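Pseudoperoxidase (Leishmania major, PDB 5VIA) binds a b-type haem through two axial iron ligands, a cysteine and a histidine, in a peroxidase fold, and may have peroxidase activity. Local coordinates at residues 98-103 with 179-184; 149-154 with 267-272; 154-159 with 185-190. All blocks are in the same frame, centred on the assembly; numbering follows the deposited sequence.

Contact 1 (98-103 with 179-184)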
loop_
_atom_site.group_PDB
_atom_site.type_symbol
_atom_site.label_atom_id
_atom_site.label_comp_id
_atom_site.label_asym_id
_atom_site.label_seq_id
_atom_site.Cartn_x
_atom_site.Cartn_y
_atom_site.Cartn_z
ATOM N N LYS A 98 -8.683 5.029 7.577
ATOM C CA LYS A 98 -9.881 5.447 8.301
ATOM C C LYS A 98 -11.113 5.398 7.410
ATOM O O LYS A 98 -12.172 4.886 7.809
ATOM C CB LYS A 98 -9.700 6.880 8.822
ATOM C CG LYS A 98 -10.859 7.423 9.648
ATOM C CD LYS A 98 -10.565 8.850 10.111
ATOM C CE LYS A 98 -11.550 9.338 11.172
ATOM N NZ LYS A 98 -12.925 9.539 10.678
ATOM N N TYR A 99 -10.981 5.951 6.208
ATOM C CA TYR A 99 -12.121 6.016 5.296
ATOM C C TYR A 99 -12.575 4.605 4.938
ATOM O O TYR A 99 -13.765 4.344 4.812
ATOM C CB TYR A 99 -11.789 6.830 4.034
ATOM C CG TYR A 99 -12.918 6.820 3.013
ATOM C CD1 TYR A 99 -14.015 7.659 3.149
ATOM C CD2 TYR A 99 -12.887 5.946 1.928
ATOM C CE1 TYR A 99 -15.048 7.642 2.230
ATOM C CE2 TYR A 99 -13.917 5.915 1.004
ATOM C CZ TYR A 99 -14.989 6.763 1.156
ATOM O OH TYR A 99 -16.011 6.723 0.236
ATOM N N LEU A 100 -11.618 3.692 4.809
ATOM C CA LEU A 100 -11.934 2.322 4.427
ATOM C C LEU A 100 -12.146 1.386 5.626
ATOM O O LEU A 100 -11.960 0.168 5.512
ATOM C CB LEU A 100 -10.859 1.779 3.486
ATOM C CG LEU A 100 -10.747 2.556 2.174
ATOM C CD1 LEU A 100 -9.559 2.075 1.375
ATOM C CD2 LEU A 100 -12.044 2.435 1.359
ATOM N N ASN A 101 -12.556 1.958 6.754
ATOM C CA ASN A 101 -12.921 1.179 7.942
ATOM C C ASN A 101 -11.779 0.297 8.444
ATOM O O ASN A 101 -12.015 -0.766 9.013
ATOM C CB ASN A 101 -14.170 0.328 7.672
ATOM C CG ASN A 101 -15.011 0.103 8.920
ATOM O OD1 ASN A 101 -14.821 0.781 9.939
ATOM N ND2 ASN A 101 -15.959 -0.845 8.847
ATOM N N GLY A 102 -10.545 0.744 8.233
ATOM C CA GLY A 102 -9.383 -0.028 8.640
ATOM C C GLY A 102 -8.892 0.344 10.026
ATOM O O GLY A 102 -9.399 1.283 10.647
ATOM N N PRO A 103 -7.925 -0.421 10.545
ATOM C CA PRO A 103 -7.380 -0.086 11.862
ATOM C C PRO A 103 -6.331 1.008 11.717
ATOM O O PRO A 103 -5.282 0.775 11.112
ATOM C CB PRO A 103 -6.731 -1.403 12.318
ATOM C CG PRO A 103 -6.376 -2.116 11.046
ATOM C CD PRO A 103 -7.438 -1.720 10.041
ATOM N N ARG A 179 -13.563 -7.378 -3.320
ATOM C CA ARG A 179 -14.137 -6.229 -2.624
ATOM C C ARG A 179 -13.146 -5.079 -2.588
ATOM O O ARG A 179 -11.938 -5.268 -2.801
ATOM C CB ARG A 179 -14.579 -6.596 -1.202
ATOM C CG ARG A 179 -15.681 -7.627 -1.158
ATOM C CD ARG A 179 -16.329 -7.697 0.212
ATOM N NE ARG A 179 -17.308 -8.783 0.276
ATOM C CZ ARG A 179 -17.690 -9.381 1.403
ATOM N NH1 ARG A 179 -17.178 -9.000 2.569
ATOM N NH2 ARG A 179 -18.579 -10.365 1.364
ATOM N N ARG A 180 -13.657 -3.885 -2.312
ATOM C CA ARG A 180 -12.865 -2.671 -2.481
ATOM C C ARG A 180 -12.825 -1.734 -1.278
ATOM O O ARG A 180 -11.919 -0.921 -1.170
ATOM C CB ARG A 180 -13.413 -1.880 -3.675
ATOM C CG ARG A 180 -13.314 -2.613 -4.985
ATOM C CD ARG A 180 -13.766 -1.747 -6.125
ATOM N NE ARG A 180 -15.205 -1.566 -6.120
ATOM C CZ ARG A 180 -15.840 -0.756 -6.958
ATOM N NH1 ARG A 180 -15.140 -0.053 -7.845
ATOM N NH2 ARG A 180 -17.157 -0.637 -6.905
ATOM N N TYR A 181 -13.815 -1.813 -0.397
ATOM C CA TYR A 181 -14.020 -0.715 0.548
ATOM C C TYR A 181 -13.842 -1.001 2.042
ATOM O O TYR A 181 -14.064 -0.103 2.846
ATOM C CB TYR A 181 -15.369 -0.034 0.290
ATOM C CG TYR A 181 -15.481 0.556 -1.102
ATOM C CD1 TYR A 181 -14.603 1.552 -1.529
ATOM C CD2 TYR A 181 -16.459 0.119 -1.985
ATOM C CE1 TYR A 181 -14.706 2.104 -2.804
ATOM C CE2 TYR A 181 -16.572 0.662 -3.249
ATOM C CZ TYR A 181 -15.689 1.650 -3.655
ATOM O OH TYR A 181 -15.802 2.182 -4.924
ATOM N N THR A 182 -13.417 -2.212 2.415
ATOM C CA THR A 182 -13.143 -2.513 3.834
ATOM C C THR A 182 -11.743 -3.091 4.017
ATOM O O THR A 182 -11.438 -4.178 3.496
ATOM C CB THR A 182 -14.191 -3.476 4.426
ATOM O OG1 THR A 182 -15.503 -2.936 4.218
ATOM C CG2 THR A 182 -13.989 -3.650 5.906
ATOM N N LEU A 183 -10.886 -2.376 4.744
ATOM C CA LEU A 183 -9.523 -2.858 4.954
ATOM C C LEU A 183 -9.494 -3.716 6.215
ATOM O O LEU A 183 -9.382 -3.204 7.331
ATOM C CB LEU A 183 -8.521 -1.701 5.048
ATOM C CG LEU A 183 -7.052 -1.981 4.685
ATOM C CD1 LEU A 183 -6.215 -0.702 4.707
ATOM C CD2 LEU A 183 -6.419 -3.029 5.597
ATOM N N ASN A 184 -9.613 -5.021 6.023
ATOM C CA ASN A 184 -9.529 -5.967 7.133
ATOM C C ASN A 184 -8.769 -7.225 6.731
ATOM O O ASN A 184 -8.084 -7.239 5.711
ATOM C CB ASN A 184 -10.921 -6.304 7.673
ATOM C CG ASN A 184 -11.797 -6.990 6.645
ATOM O OD1 ASN A 184 -11.318 -7.464 5.608
ATOM N ND2 ASN A 184 -13.097 -7.041 6.921
HETATM O O HOH W 1 -16.937 -1.712 6.397
#
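Leu-100 and Leu-183 carry the tight side of this contact, joined by one backbone hydrogen bond, in which N of Leu-183 donates to O of Leu-100 at 2.9 Å. CA of Thr-182 reaches the same oxygen as a CA-H...O contact. A second such contact runs from CA of Gly-102 to O of Leu-183 at 3.4 Å, where the two backbones lie close together. On the buried side sits the Leu-100 side chain, whose methyl CD2 comes in at the edge of the Tyr-181 ring, 4.0 Å from CD1 of that tyrosine. Ala-34 and Ala-35 of helix 33-49 also touch Leu-100.

The outer side is loose and wet. Asn-101 and Thr-182 barely touch, and a water bridges them, accepting from ND2 of Asn-101 and lying 2.9 Å from OG1 of Thr-182. Farther along, Arg-180 turns its guanidinium to Glu-163, a haem-binding residue, in a salt bridge. Asn-101, with positive phi, is the C-prime residue of a Schellman motif, which ends helix 85-99 and lets the chain after it run beside the loop 179-184.

Contact 2 (149-154 with 267-272)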
loop_
_atom_site.group_PDB
_atom_site.type_symbol
_atom_site.label_atom_id
_atom_site.label_comp_id
_atom_site.label_asym_id
_atom_site.label_seq_id
_atom_site.Cartn_x
_atom_site.Cartn_y
_atom_site.Cartn_z
ATOM N N GLU A 149 8.740 -10.577 10.054
ATOM C CA GLU A 149 7.913 -11.273 9.068
ATOM C C GLU A 149 6.418 -11.084 9.352
ATOM O O GLU A 149 5.612 -10.953 8.427
ATOM C CB GLU A 149 8.285 -12.759 8.915
ATOM C CG GLU A 149 7.495 -13.391 7.748
ATOM C CD GLU A 149 7.996 -14.746 7.301
ATOM O OE1 GLU A 149 8.188 -15.632 8.159
ATOM O OE2 GLU A 149 8.184 -14.931 6.075
ATOM N N ALA A 150 6.053 -11.035 10.629
ATOM C CA ALA A 150 4.665 -10.771 11.017
ATOM C C ALA A 150 4.172 -9.426 10.472
ATOM O O ALA A 150 3.051 -9.324 9.961
ATOM C CB ALA A 150 4.527 -10.814 12.532
ATOM N N GLU A 151 5.016 -8.400 10.573
ATOM C CA GLU A 151 4.667 -7.071 10.080
ATOM C C GLU A 151 4.571 -7.053 8.554
ATOM O O GLU A 151 3.660 -6.426 7.993
ATOM C CB GLU A 151 5.673 -6.025 10.586
ATOM C CG GLU A 151 5.477 -5.647 12.068
ATOM C CD GLU A 151 6.689 -4.954 12.687
ATOM O OE1 GLU A 151 7.813 -5.091 12.151
ATOM O OE2 GLU A 151 6.519 -4.286 13.736
ATOM N N CYS A 152 5.493 -7.738 7.876
ATOM C CA CYS A 152 5.443 -7.791 6.407
ATOM C C CYS A 152 4.114 -8.362 5.939
ATOM O O CYS A 152 3.439 -7.787 5.074
ATOM C CB CYS A 152 6.561 -8.686 5.864
ATOM S SG CYS A 152 8.228 -8.023 6.045
ATOM N N VAL A 153 3.749 -9.501 6.523
ATOM C CA VAL A 153 2.524 -10.209 6.141
ATOM C C VAL A 153 1.297 -9.378 6.486
ATOM O O VAL A 153 0.326 -9.326 5.717
ATOM C CB VAL A 153 2.465 -11.583 6.826
ATOM C CG1 VAL A 153 1.107 -12.257 6.620
ATOM C CG2 VAL A 153 3.606 -12.466 6.321
ATOM N N ALA A 154 1.354 -8.698 7.627
ATOM C CA ALA A 154 0.251 -7.851 8.071
ATOM C C ALA A 154 -0.018 -6.708 7.100
ATOM O O ALA A 154 -1.168 -6.265 6.924
ATOM C CB ALA A 154 0.539 -7.306 9.474
ATOM N N ARG A 267 -4.696 -6.731 13.453
ATOM C CA ARG A 267 -4.776 -5.271 13.592
ATOM C C ARG A 267 -3.557 -4.682 14.310
ATOM O O ARG A 267 -3.050 -3.609 13.949
ATOM C CB ARG A 267 -6.051 -4.853 14.321
ATOM C CG ARG A 267 -7.316 -4.971 13.470
ATOM C CD ARG A 267 -8.488 -4.226 14.102
ATOM N NE ARG A 267 -8.881 -4.783 15.389
ATOM C CZ ARG A 267 -9.949 -5.556 15.572
ATOM N NH1 ARG A 267 -10.731 -5.861 14.543
ATOM N NH2 ARG A 267 -10.242 -6.023 16.779
ATOM N N GLU A 268 -3.085 -5.388 15.329
ATOM C CA GLU A 268 -1.920 -4.930 16.082
ATOM C C GLU A 268 -0.686 -4.883 15.192
ATOM O O GLU A 268 0.024 -3.871 15.140
ATOM C CB GLU A 268 -1.665 -5.866 17.264
ATOM C CG GLU A 268 -0.405 -5.534 18.029
ATOM C CD GLU A 268 -0.054 -6.598 19.044
ATOM O OE1 GLU A 268 -0.187 -6.322 20.258
ATOM O OE2 GLU A 268 0.357 -7.707 18.625
ATOM N N GLN A 269 -0.438 -5.983 14.486
ATOM C CA GLN A 269 0.730 -6.101 13.614
ATOM C C GLN A 269 0.653 -5.138 12.421
ATOM O O GLN A 269 1.667 -4.587 11.980
ATOM C CB GLN A 269 0.865 -7.554 13.148
ATOM C CG GLN A 269 1.112 -8.521 14.309
ATOM C CD GLN A 269 2.444 -8.247 14.986
ATOM O OE1 GLN A 269 3.442 -7.990 14.311
ATOM N NE2 GLN A 269 2.469 -8.293 16.325
ATOM N N PHE A 270 -0.558 -4.933 11.909
ATOM C CA PHE A 270 -0.764 -4.027 10.785
ATOM C C PHE A 270 -0.351 -2.612 11.152
ATOM O O PHE A 270 0.374 -1.954 10.412
ATOM C CB PHE A 270 -2.250 -4.025 10.359
ATOM C CG PHE A 270 -2.559 -3.034 9.269
ATOM C CD1 PHE A 270 -2.306 -3.345 7.947
ATOM C CD2 PHE A 270 -3.084 -1.780 9.572
ATOM C CE1 PHE A 270 -2.576 -2.427 6.929
ATOM C CE2 PHE A 270 -3.365 -0.855 8.561
ATOM C CZ PHE A 270 -3.111 -1.187 7.239
ATOM N N GLN A 271 -0.820 -2.136 12.298
ATOM C CA GLN A 271 -0.574 -0.752 12.670
ATOM C C GLN A 271 0.895 -0.559 12.984
ATOM O O GLN A 271 1.483 0.471 12.643
ATOM C CB GLN A 271 -1.481 -0.328 13.837
ATOM C CG GLN A 271 -2.974 -0.374 13.459
ATOM C CD GLN A 271 -3.877 0.178 14.537
ATOM O OE1 GLN A 271 -4.092 1.386 14.615
ATOM N NE2 GLN A 271 -4.426 -0.704 15.364
ATOM N N SER A 272 1.501 -1.562 13.605
ATOM C CA SER A 272 2.925 -1.493 13.880
ATOM C C SER A 272 3.741 -1.453 12.584
ATOM O O SER A 272 4.676 -0.655 12.443
ATOM C CB SER A 272 3.349 -2.672 14.761
ATOM O OG SER A 272 4.753 -2.754 14.791
#
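Glu-151 and Gln-269 send their side chains across each other at about a right angle, carboxylate and amide planes 36° apart. The Glu-151 chain is extended beyond CG, and its carboxylate meets Ser-272; OG of Ser-272 donates to OE2 of Glu-151 at 2.6 Å, meeting that oxygen on its anti side and 22° out of the carboxylate plane. The other oxygen, OE1, is held by Lys-276 in a salt bridge and by the backbone N of Thr-148, so both oxygens of the carboxylate are gripped. Gln-269 instead bends at its second torsion, which turns CD back; its OE1 lies 3.5 Å from CB of Ala-150, while its NE2 donates to OE2 of Glu-268.

The methyl of Ala-154 packs at the crossing: its CB lies 3.7 Å from CB of Gln-269 and 3.6 Å from the backbone N of Phe-270. The Phe-270 ring turns its edge to the carbonyl of Ala-154, with CD1 3.3 Å from that oxygen, which also accepts from Trp-266 NE1. The axes of 149-154 and 267-272 pass 8.0 Å apart at -92°, a near-perpendicular packing of two helices in the peroxidase fold, the first leading on to the iron-binding histidine.

Contact 3 (154-159 with 185-190). With HEM (protoporphyrin IX containing Fe), chain B.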
loop_
_atom_site.group_PDB
_atom_site.type_symbol
_atom_site.label_atom_id
_atom_site.label_comp_id
_atom_site.label_asym_id
_atom_site.label_seq_id
_atom_site.Cartn_x
_atom_site.Cartn_y
_atom_site.Cartn_z
ATOM N N ALA A 154 1.354 -8.698 7.627
ATOM C CA ALA A 154 0.251 -7.851 8.071
ATOM C C ALA A 154 -0.018 -6.708 7.100
ATOM O O ALA A 154 -1.168 -6.265 6.924
ATOM C CB ALA A 154 0.539 -7.306 9.474
ATOM N N LEU A 155 1.043 -6.217 6.468
ATOM C CA LEU A 155 0.931 -5.051 5.601
ATOM C C LEU A 155 0.172 -5.396 4.331
ATOM O O LEU A 155 -0.461 -4.532 3.723
ATOM C CB LEU A 155 2.335 -4.553 5.261
ATOM C CG LEU A 155 2.628 -3.081 4.988
ATOM C CD1 LEU A 155 1.821 -2.095 5.874
ATOM C CD2 LEU A 155 4.130 -2.891 5.187
ATOM N N LEU A 156 0.231 -6.661 3.926
ATOM C CA LEU A 156 -0.384 -7.050 2.649
ATOM C C LEU A 156 -1.913 -7.049 2.669
ATOM O O LEU A 156 -2.549 -7.124 1.608
ATOM C CB LEU A 156 0.201 -8.369 2.132
ATOM C CG LEU A 156 1.624 -8.223 1.561
ATOM C CD1 LEU A 156 2.208 -9.562 1.221
ATOM C CD2 LEU A 156 1.631 -7.342 0.313
ATOM N N ALA A 157 -2.517 -6.923 3.852
ATOM C CA ALA A 157 -3.975 -6.792 3.928
ATOM C C ALA A 157 -4.476 -5.488 3.326
ATOM O O ALA A 157 -5.696 -5.304 3.194
ATOM C CB ALA A 157 -4.458 -6.918 5.342
ATOM N N CYS A 158 -3.565 -4.577 2.968
ATOM C CA CYS A 158 -3.977 -3.417 2.175
ATOM C C CYS A 158 -4.546 -3.868 0.837
ATOM O O CYS A 158 -5.265 -3.121 0.190
ATOM C CB CYS A 158 -2.829 -2.440 1.935
ATOM S SG CYS A 158 -2.299 -1.549 3.430
ATOM N N HIS A 159 -4.214 -5.084 0.414
ATOM C CA HIS A 159 -4.792 -5.637 -0.824
ATOM C C HIS A 159 -6.262 -6.029 -0.684
ATOM O O HIS A 159 -6.904 -6.457 -1.657
ATOM C CB HIS A 159 -3.972 -6.830 -1.288
ATOM C CG HIS A 159 -2.696 -6.448 -1.967
ATOM N ND1 HIS A 159 -1.755 -7.373 -2.362
ATOM C CD2 HIS A 159 -2.214 -5.237 -2.332
ATOM C CE1 HIS A 159 -0.750 -6.752 -2.948
ATOM N NE2 HIS A 159 -1.002 -5.459 -2.937
ATOM N N ASN A 185 -8.905 -8.280 7.527
ATOM C CA ASN A 185 -8.131 -9.503 7.308
ATOM C C ASN A 185 -8.767 -10.462 6.300
ATOM O O ASN A 185 -8.405 -11.636 6.240
ATOM C CB ASN A 185 -7.915 -10.231 8.636
ATOM C CG ASN A 185 -9.210 -10.684 9.267
ATOM O OD1 ASN A 185 -10.262 -10.095 9.030
ATOM N ND2 ASN A 185 -9.146 -11.744 10.073
ATOM N N ARG A 186 -9.714 -9.970 5.507
ATOM C CA ARG A 186 -10.377 -10.834 4.537
ATOM C C ARG A 186 -9.386 -11.322 3.477
ATOM O O ARG A 186 -9.533 -12.410 2.938
ATOM C CB ARG A 186 -11.559 -10.105 3.883
ATOM C CG ARG A 186 -12.543 -11.054 3.209
ATOM C CD ARG A 186 -13.850 -10.361 2.793
ATOM N NE ARG A 186 -14.524 -11.161 1.769
ATOM C CZ ARG A 186 -14.209 -11.113 0.477
ATOM N NH1 ARG A 186 -13.250 -10.298 0.059
ATOM N NH2 ARG A 186 -14.843 -11.883 -0.388
ATOM N N TYR A 187 -8.377 -10.503 3.198
ATOM C CA TYR A 187 -7.293 -10.852 2.283
ATOM C C TYR A 187 -6.740 -12.260 2.553
ATOM O O TYR A 187 -6.639 -13.092 1.642
ATOM C CB TYR A 187 -6.180 -9.798 2.405
ATOM C CG TYR A 187 -4.873 -10.153 1.733
ATOM C CD1 TYR A 187 -4.700 -9.999 0.357
ATOM C CD2 TYR A 187 -3.799 -10.623 2.476
ATOM C CE1 TYR A 187 -3.483 -10.325 -0.261
ATOM C CE2 TYR A 187 -2.586 -10.948 1.872
ATOM C CZ TYR A 187 -2.434 -10.797 0.508
ATOM O OH TYR A 187 -1.230 -11.128 -0.078
ATOM N N TYR A 188 -6.402 -12.527 3.813
ATOM C CA TYR A 188 -5.849 -13.823 4.197
ATOM C C TYR A 188 -6.846 -14.953 4.000
ATOM O O TYR A 188 -6.485 -16.048 3.551
ATOM C CB TYR A 188 -5.394 -13.772 5.660
ATOM C CG TYR A 188 -4.553 -12.554 5.915
ATOM C CD1 TYR A 188 -3.269 -12.471 5.405
ATOM C CD2 TYR A 188 -5.056 -11.473 6.627
ATOM C CE1 TYR A 188 -2.498 -11.349 5.606
ATOM C CE2 TYR A 188 -4.288 -10.345 6.844
ATOM C CZ TYR A 188 -3.012 -10.289 6.325
ATOM O OH TYR A 188 -2.243 -9.171 6.513
ATOM N N GLN A 189 -8.099 -14.690 4.357
ATOM C CA GLN A 189 -9.145 -15.691 4.236
ATOM C C GLN A 189 -9.357 -16.003 2.761
ATOM O O GLN A 189 -9.560 -17.157 2.382
ATOM C CB GLN A 189 -10.443 -15.179 4.878
ATOM C CG GLN A 189 -10.299 -14.840 6.369
ATOM C CD GLN A 189 -11.497 -14.102 6.937
ATOM O OE1 GLN A 189 -12.367 -13.636 6.199
ATOM N NE2 GLN A 189 -11.547 -13.987 8.257
ATOM N N PHE A 190 -9.291 -14.963 1.931
ATOM C CA PHE A 190 -9.515 -15.105 0.494
ATOM C C PHE A 190 -8.424 -15.952 -0.164
ATOM O O PHE A 190 -8.729 -16.888 -0.915
ATOM C CB PHE A 190 -9.598 -13.731 -0.174
ATOM C CG PHE A 190 -9.986 -13.788 -1.625
ATOM C CD1 PHE A 190 -11.325 -13.753 -2.001
ATOM C CD2 PHE A 190 -9.014 -13.890 -2.612
ATOM C CE1 PHE A 190 -11.680 -13.808 -3.329
ATOM C CE2 PHE A 190 -9.365 -13.952 -3.942
ATOM C CZ PHE A 190 -10.693 -13.904 -4.301
HETATM C CHA HEM B . -2.652 -2.367 -5.576
HETATM C CHB HEM B . 0.768 -5.791 -6.151
HETATM C CHC HEM B . 2.694 -4.348 -1.935
HETATM C CHD HEM B . -1.136 -1.465 -1.038
HETATM C C1A HEM B . -1.847 -3.346 -6.104
HETATM C C2A HEM B . -1.959 -3.854 -7.453
HETATM C C3A HEM B . -1.026 -4.786 -7.626
HETATM C C4A HEM B . -0.279 -4.918 -6.378
HETATM C CMA HEM B . -0.776 -5.595 -8.911
HETATM C CAA HEM B . -2.959 -3.347 -8.516
HETATM C CBA HEM B . -2.358 -2.004 -8.974
HETATM C CGA HEM B . -3.192 -1.310 -10.027
HETATM O O1A HEM B . -3.366 -1.887 -11.129
HETATM O O2A HEM B . -3.653 -0.161 -9.777
HETATM C C1B HEM B . 1.625 -5.702 -5.073
HETATM C C2B HEM B . 2.796 -6.509 -4.820
HETATM C C3B HEM B . 3.356 -6.111 -3.668
HETATM C C4B HEM B . 2.519 -5.047 -3.116
HETATM C CMB HEM B . 3.318 -7.610 -5.756
HETATM C CAB HEM B . 4.638 -6.747 -3.074
HETATM C CBB HEM B . 5.472 -6.064 -2.282
HETATM C C1C HEM B . 1.837 -3.456 -1.314
HETATM C C2C HEM B . 2.021 -2.836 0.005
HETATM C C3C HEM B . 0.948 -2.032 0.240
HETATM C C4C HEM B . 0.066 -2.129 -0.915
HETATM C CMC HEM B . 3.259 -3.084 0.912
HETATM C CAC HEM B . 0.572 -1.106 1.419
HETATM C CBC HEM B . 1.403 -0.833 2.435
HETATM C C1D HEM B . -1.920 -1.446 -2.166
HETATM C C2D HEM B . -3.172 -0.730 -2.300
HETATM C C3D HEM B . -3.650 -1.014 -3.717
HETATM C C4D HEM B . -2.635 -1.872 -4.295
HETATM C CMD HEM B . -3.877 0.138 -1.235
HETATM C CAD HEM B . -4.934 -0.469 -4.395
HETATM C CBD HEM B . -4.519 0.876 -5.005
HETATM C CGD HEM B . -5.661 1.529 -5.747
HETATM O O1D HEM B . -5.412 2.540 -6.470
HETATM O O2D HEM B . -6.807 1.033 -5.617
HETATM N NA HEM B . -0.813 -4.023 -5.466
HETATM N NB HEM B . 1.478 -4.831 -4.015
HETATM N NC HEM B . 0.626 -2.998 -1.843
HETATM N ND HEM B . -1.641 -2.118 -3.353
HETATM FE FE HEM B . -0.058 -3.470 -3.723
#
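Ala-157 and Tyr-187 mark the closest backbone approach, CA to CA 5.5 Å, where the chain passes from helix 149-155 into a 3-10 turn at 157-159 and meets the first turn of helix 186-194. In Tyr-187, CG stands anti to the backbone N (chi1 168°). One face of its ring takes the carbonyl O of Leu-156, 3.6 Å above its centre. CB of Leu-156 comes within 3.8 Å of CE2 of Tyr-187, the two side chains crossing obliquely. His-159 lies beside Tyr-187, pointing the same way, with its CB 3.6 Å from CD1 of the tyrosine; the rings are inclined at 70°.

This is the proximal side of a peroxidase haem pocket: NE2 of His-159 binds the iron at 2.3 Å, Cys-60 is the other axial ligand, and ND1 of His-159 is hydrogen-bonded to Glu-243. The same Glu-243 oxygen also bonds OH of Tyr-187, so that one carboxylate ties both rings together from outside the two segments. Tyr-188 brings its ring to CB of Ala-157, with CE2 3.7 Å away, and its hydroxyl is hydrogen-bonded to the carbonyl of Val-153. Cys-158, pointing away from 185-190, packs on the porphyrin, its SG 3.5 Å from CAC of the haem.

Burial grades through the three sites and their chemistry follows it. Contact 3 is wholly buried and lines the haem, with aromatic rings and a metal ligand; contact 2 is partly buried, pairing a helix crossing around Ala-154 with a charged and hydroxyl network; contact 1 has its outer side on solvent and relies on one backbone hydrogen bond, leucine packing and a bridging water. Contacts 2 and 3 share Ala-154 and helix 149-155. Phe-270 of contact 2 links all three, CE1 packing on SG of Cys-158 and CZ on CD1 of Leu-183, while CE2 meets O of Pro-103. Contact 1 also reaches contact 3 through Leu-183, whose CD2 packs against the carbonyl O of Ala-157.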